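Local coordinates for glutaredoxin related protein (Sulfolobus solfataricus, PDB 4MNN), which probably acts as a thiol-disulfide oxidoreductase of the glutaredoxin family, making, breaking or exchanging disulfide bonds in other proteins, at residues 98-109 against 128-139. Numbering follows the deposited sequence.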
loop_
_atom_site.group_PDB
_atom_site.type_symbol
_atom_site.label_atom_id
_atom_site.label_comp_id
_atom_site.label_asym_id
_atom_site.label_seq_id
_atom_site.Cartn_x
_atom_site.Cartn_y
_atom_site.Cartn_z
ATOM N N GLN A 98 -5.994 -17.174 -6.331
ATOM C CA GLN A 98 -5.218 -18.394 -6.220
ATOM C C GLN A 98 -3.935 -18.198 -5.459
ATOM O O GLN A 98 -3.356 -19.142 -4.928
ATOM C CB GLN A 98 -4.867 -18.930 -7.604
ATOM C CG GLN A 98 -6.071 -19.377 -8.384
ATOM C CD GLN A 98 -7.052 -20.131 -7.532
ATOM O OE1 GLN A 98 -6.740 -21.194 -6.957
ATOM N NE2 GLN A 98 -8.253 -19.595 -7.434
ATOM N N VAL A 99 -3.460 -16.966 -5.442
ATOM C CA VAL A 99 -2.205 -16.703 -4.775
ATOM C C VAL A 99 -2.317 -16.868 -3.260
ATOM O O VAL A 99 -3.392 -16.688 -2.665
ATOM C CB VAL A 99 -1.689 -15.285 -5.168
ATOM C CG1 VAL A 99 -0.282 -15.061 -4.644
ATOM C CG2 VAL A 99 -1.660 -15.172 -6.704
ATOM N N ARG A 100 -1.197 -17.253 -2.656
ATOM C CA ARG A 100 -1.110 -17.411 -1.207
ATOM C C ARG A 100 0.241 -16.922 -0.691
ATOM O O ARG A 100 1.259 -16.987 -1.397
ATOM C CB ARG A 100 -1.279 -18.876 -0.815
ATOM C CG ARG A 100 -2.723 -19.378 -0.873
ATOM C CD ARG A 100 -2.852 -20.746 -0.223
ATOM N NE ARG A 100 -4.247 -21.099 0.068
ATOM C CZ ARG A 100 -4.884 -20.794 1.196
ATOM N NH1 ARG A 100 -6.148 -21.165 1.365
ATOM N NH2 ARG A 100 -4.258 -20.135 2.166
ATOM N N GLY A 101 0.233 -16.419 0.535
ATOM C CA GLY A 101 1.477 -16.004 1.144
ATOM C C GLY A 101 1.961 -14.584 0.986
ATOM O O GLY A 101 1.251 -13.671 0.586
ATOM N N SER A 102 3.228 -14.417 1.290
ATOM C CA SER A 102 3.842 -13.101 1.245
ATOM C C SER A 102 4.009 -12.583 -0.173
ATOM O O SER A 102 4.408 -13.319 -1.075
ATOM C CB SER A 102 5.212 -13.170 1.914
ATOM O OG SER A 102 5.936 -11.960 1.742
ATOM N N VAL A 103 3.682 -11.311 -0.347
ATOM C CA VAL A 103 3.873 -10.626 -1.616
ATOM C C VAL A 103 4.505 -9.295 -1.206
ATOM O O VAL A 103 3.887 -8.512 -0.476
ATOM C CB VAL A 103 2.528 -10.343 -2.363
ATOM C CG1 VAL A 103 2.812 -9.571 -3.694
ATOM C CG2 VAL A 103 1.818 -11.658 -2.661
ATOM N N LYS A 104 5.747 -9.051 -1.625
ATOM C CA LYS A 104 6.418 -7.795 -1.324
ATOM C C LYS A 104 6.725 -7.057 -2.598
ATOM O O LYS A 104 7.338 -7.608 -3.518
ATOM C CB LYS A 104 7.731 -8.019 -0.579
ATOM C CG LYS A 104 7.484 -8.669 0.773
ATOM C CD LYS A 104 8.773 -9.011 1.504
ATOM C CE LYS A 104 8.377 -9.586 2.885
ATOM N NZ LYS A 104 9.520 -9.688 3.784
ATOM N N LEU A 105 6.321 -5.800 -2.629
ATOM C CA LEU A 105 6.564 -4.952 -3.789
ATOM C C LEU A 105 7.556 -3.866 -3.392
ATOM O O LEU A 105 7.333 -3.174 -2.410
ATOM C CB LEU A 105 5.256 -4.276 -4.241
ATOM C CG LEU A 105 5.480 -3.185 -5.307
ATOM C CD1 LEU A 105 6.001 -3.828 -6.589
ATOM C CD2 LEU A 105 4.162 -2.414 -5.615
ATOM N N PHE A 106 8.659 -3.755 -4.122
ATOM C CA PHE A 106 9.627 -2.700 -3.896
ATOM C C PHE A 106 9.407 -1.614 -4.930
ATOM O O PHE A 106 9.273 -1.901 -6.117
ATOM C CB PHE A 106 11.051 -3.253 -4.001
ATOM C CG PHE A 106 11.385 -4.196 -2.854
ATOM C CD1 PHE A 106 12.017 -3.719 -1.716
ATOM C CD2 PHE A 106 10.937 -5.512 -2.870
ATOM C CE1 PHE A 106 12.194 -4.532 -0.607
ATOM C CE2 PHE A 106 11.103 -6.346 -1.763
ATOM C CZ PHE A 106 11.736 -5.843 -0.631
ATOM N N VAL A 107 9.389 -0.368 -4.462
ATOM C CA VAL A 107 9.223 0.787 -5.331
ATOM C C VAL A 107 10.172 1.904 -4.889
ATOM O O VAL A 107 10.877 1.779 -3.883
ATOM C CB VAL A 107 7.769 1.390 -5.210
ATOM C CG1 VAL A 107 6.704 0.326 -5.512
ATOM C CG2 VAL A 107 7.547 1.968 -3.778
ATOM N N THR A 108 10.204 2.975 -5.683
ATOM C CA THR A 108 10.902 4.218 -5.327
ATOM C C THR A 108 10.037 5.319 -5.946
ATOM O O THR A 108 9.211 5.039 -6.811
ATOM C CB THR A 108 12.344 4.327 -5.897
ATOM O OG1 THR A 108 12.300 4.400 -7.337
ATOM C CG2 THR A 108 13.149 3.117 -5.467
ATOM N N PRO A 109 10.177 6.575 -5.480
ATOM C CA PRO A 109 9.398 7.700 -6.013
ATOM C C PRO A 109 9.677 7.921 -7.502
ATOM O O PRO A 109 8.751 8.103 -8.293
ATOM C CB PRO A 109 9.870 8.879 -5.161
ATOM C CG PRO A 109 10.082 8.250 -3.831
ATOM C CD PRO A 109 10.819 6.944 -4.205
ATOM N N ASN A 128 -8.112 -11.050 -1.919
ATOM C CA ASN A 128 -7.543 -12.267 -1.358
ATOM C C ASN A 128 -6.910 -12.093 0.020
ATOM O O ASN A 128 -5.799 -11.569 0.147
ATOM C CB ASN A 128 -6.509 -12.763 -2.410
ATOM C CG ASN A 128 -5.854 -14.081 -2.053
ATOM O OD1 ASN A 128 -5.126 -14.665 -2.873
ATOM N ND2 ASN A 128 -6.095 -14.558 -0.871
ATOM N N GLU A 129 -7.626 -12.548 1.049
ATOM C CA GLU A 129 -7.138 -12.446 2.418
ATOM C C GLU A 129 -5.991 -13.385 2.716
ATOM O O GLU A 129 -5.373 -13.289 3.785
ATOM C CB GLU A 129 -8.267 -12.759 3.401
ATOM C CG GLU A 129 -9.475 -11.902 3.236
ATOM C CD GLU A 129 -10.592 -12.345 4.152
ATOM O OE1 GLU A 129 -10.362 -12.344 5.391
ATOM O OE2 GLU A 129 -11.679 -12.693 3.628
ATOM N N ASN A 130 -5.711 -14.309 1.793
ATOM C CA ASN A 130 -4.641 -15.284 2.005
ATOM C C ASN A 130 -3.293 -14.727 1.552
ATOM O O ASN A 130 -2.264 -15.405 1.663
ATOM C CB ASN A 130 -4.950 -16.565 1.222
ATOM C CG ASN A 130 -6.245 -17.225 1.667
ATOM O OD1 ASN A 130 -7.092 -17.591 0.839
ATOM N ND2 ASN A 130 -6.404 -17.386 2.965
ATOM N N VAL A 131 -3.310 -13.518 0.997
ATOM C CA VAL A 131 -2.079 -12.855 0.550
ATOM C C VAL A 131 -1.710 -11.835 1.636
ATOM O O VAL A 131 -2.590 -11.211 2.202
ATOM C CB VAL A 131 -2.301 -12.101 -0.810
ATOM C CG1 VAL A 131 -1.305 -10.946 -0.953
ATOM C CG2 VAL A 131 -2.095 -13.066 -1.997
ATOM N N LYS A 132 -0.425 -11.695 1.945
ATOM C CA LYS A 132 0.000 -10.694 2.925
ATOM C C LYS A 132 0.866 -9.729 2.124
ATOM O O LYS A 132 2.022 -10.028 1.830
ATOM C CB LYS A 132 0.821 -11.308 4.059
ATOM C CG LYS A 132 1.225 -10.221 5.072
ATOM C CD LYS A 132 2.133 -10.737 6.147
ATOM C CE LYS A 132 2.307 -9.677 7.207
ATOM N NZ LYS A 132 3.159 -10.107 8.338
ATOM N N LEU A 133 0.263 -8.597 1.738
ATOM C CA LEU A 133 0.925 -7.575 0.923
ATOM C C LEU A 133 1.699 -6.543 1.731
ATOM O O LEU A 133 1.173 -5.940 2.661
ATOM C CB LEU A 133 -0.127 -6.828 0.055
ATOM C CG LEU A 133 0.441 -5.690 -0.822
ATOM C CD1 LEU A 133 1.401 -6.305 -1.846
ATOM C CD2 LEU A 133 -0.702 -4.922 -1.511
ATOM N N GLU A 134 2.951 -6.336 1.366
ATOM C CA GLU A 134 3.782 -5.309 2.005
ATOM C C GLU A 134 4.442 -4.551 0.879
ATOM O O GLU A 134 4.910 -5.178 -0.091
ATOM C CB GLU A 134 4.843 -5.957 2.906
ATOM C CG GLU A 134 4.172 -6.597 4.155
ATOM C CD GLU A 134 5.133 -7.347 5.057
ATOM O OE1 GLU A 134 5.732 -8.344 4.611
ATOM O OE2 GLU A 134 5.274 -6.931 6.216
ATOM N N ILE A 135 4.483 -3.224 0.987
ATOM C CA ILE A 135 5.110 -2.397 -0.048
ATOM C C ILE A 135 6.280 -1.738 0.627
ATOM O O ILE A 135 6.152 -1.316 1.758
ATOM C CB ILE A 135 4.183 -1.262 -0.520
ATOM C CG1 ILE A 135 2.761 -1.794 -0.738
ATOM C CG2 ILE A 135 4.780 -0.613 -1.785
ATOM C CD1 ILE A 135 2.626 -2.826 -1.826
ATOM N N TYR A 136 7.417 -1.658 -0.058
ATOM C CA TYR A 136 8.605 -1.019 0.515
ATOM C C TYR A 136 9.169 0.048 -0.389
ATOM O O TYR A 136 9.396 -0.215 -1.554
ATOM C CB TYR A 136 9.736 -2.029 0.714
ATOM C CG TYR A 136 9.438 -3.119 1.713
ATOM C CD1 TYR A 136 8.718 -4.268 1.342
ATOM C CD2 TYR A 136 9.880 -3.000 3.032
ATOM C CE1 TYR A 136 8.449 -5.284 2.263
ATOM C CE2 TYR A 136 9.608 -4.008 3.972
ATOM C CZ TYR A 136 8.899 -5.143 3.580
ATOM O OH TYR A 136 8.632 -6.129 4.506
ATOM N N ASP A 137 9.390 1.241 0.159
ATOM C CA ASP A 137 10.071 2.317 -0.564
ATOM C C ASP A 137 11.558 1.901 -0.394
ATOM O O ASP A 137 12.137 1.990 0.705
ATOM C CB ASP A 137 9.846 3.676 0.100
ATOM C CG ASP A 137 10.632 4.818 -0.591
ATOM O OD1 ASP A 137 11.697 4.574 -1.183
ATOM O OD2 ASP A 137 10.208 5.981 -0.511
ATOM N N ALA A 138 12.134 1.401 -1.478
ATOM C CA ALA A 138 13.502 0.903 -1.496
ATOM C C ALA A 138 14.569 1.939 -1.150
ATOM O O ALA A 138 15.698 1.558 -0.814
ATOM C CB ALA A 138 13.788 0.293 -2.872
ATOM N N THR A 139 14.235 3.230 -1.274
ATOM C CA THR A 139 15.202 4.291 -0.935
ATOM C C THR A 139 15.264 4.485 0.563
ATOM O O THR A 139 16.294 4.895 1.126
ATOM C CB THR A 139 14.827 5.669 -1.594
ATOM O OG1 THR A 139 13.606 6.188 -1.032
ATOM C CG2 THR A 139 14.676 5.491 -3.086
HETATM O O HOH W 1 4.467 -10.090 3.084
#
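F106 and Y136 lie side by side on one face of the sheet, their planes 11° apart but slid so that the rings barely overlap; CD1 and CE1 of F106 lie against CB of Y136 (each 3.7 Å), and Y136 CD1 comes over the F106 ring face. In both, CG lies anti to the carbonyl carbon (chi1 near -65°), sending the rings the same way. Next along, the extended K104 chain brings CD to 3.8 Å from Y136 CE1, while its NZ makes a salt bridge with D160 and stays too far from E134 OE1 (4.1 Å) for another. E134 runs alongside but turns OE2 to the hydroxyl of Y63; its OE1 accepts from a water bridging S102 OG and K132 O.

The other face is largely aliphatic: V103 CG2 packs on V131 CG1 at 3.6 Å, and L105 CB on I135 CD1 at 3.9 Å, while L105, L133 and V107 turn to helix 114-127. Between the two faces runs a parallel ladder of eight backbone bonds, from G101 N to N130 O (2.9 Å) to A138 N to V107 O (2.7 Å). G101 has a positive phi, where a side chain would jam against the preceding carbonyl.

At the C-terminal end of the ladder, D137 OD1 accepts from T139 N (2.9 Å), closing an Asx turn, and also from T139 OG1; an alanine here would probably leave both donors without this acceptor and the turn less firmly fixed. Helix 114-127 links the strands into a beta-alpha-beta unit of the thioredoxin fold, and V107 touches C114 of the disulfide-bonded C111-C114 CxxC, consistent with a redox site.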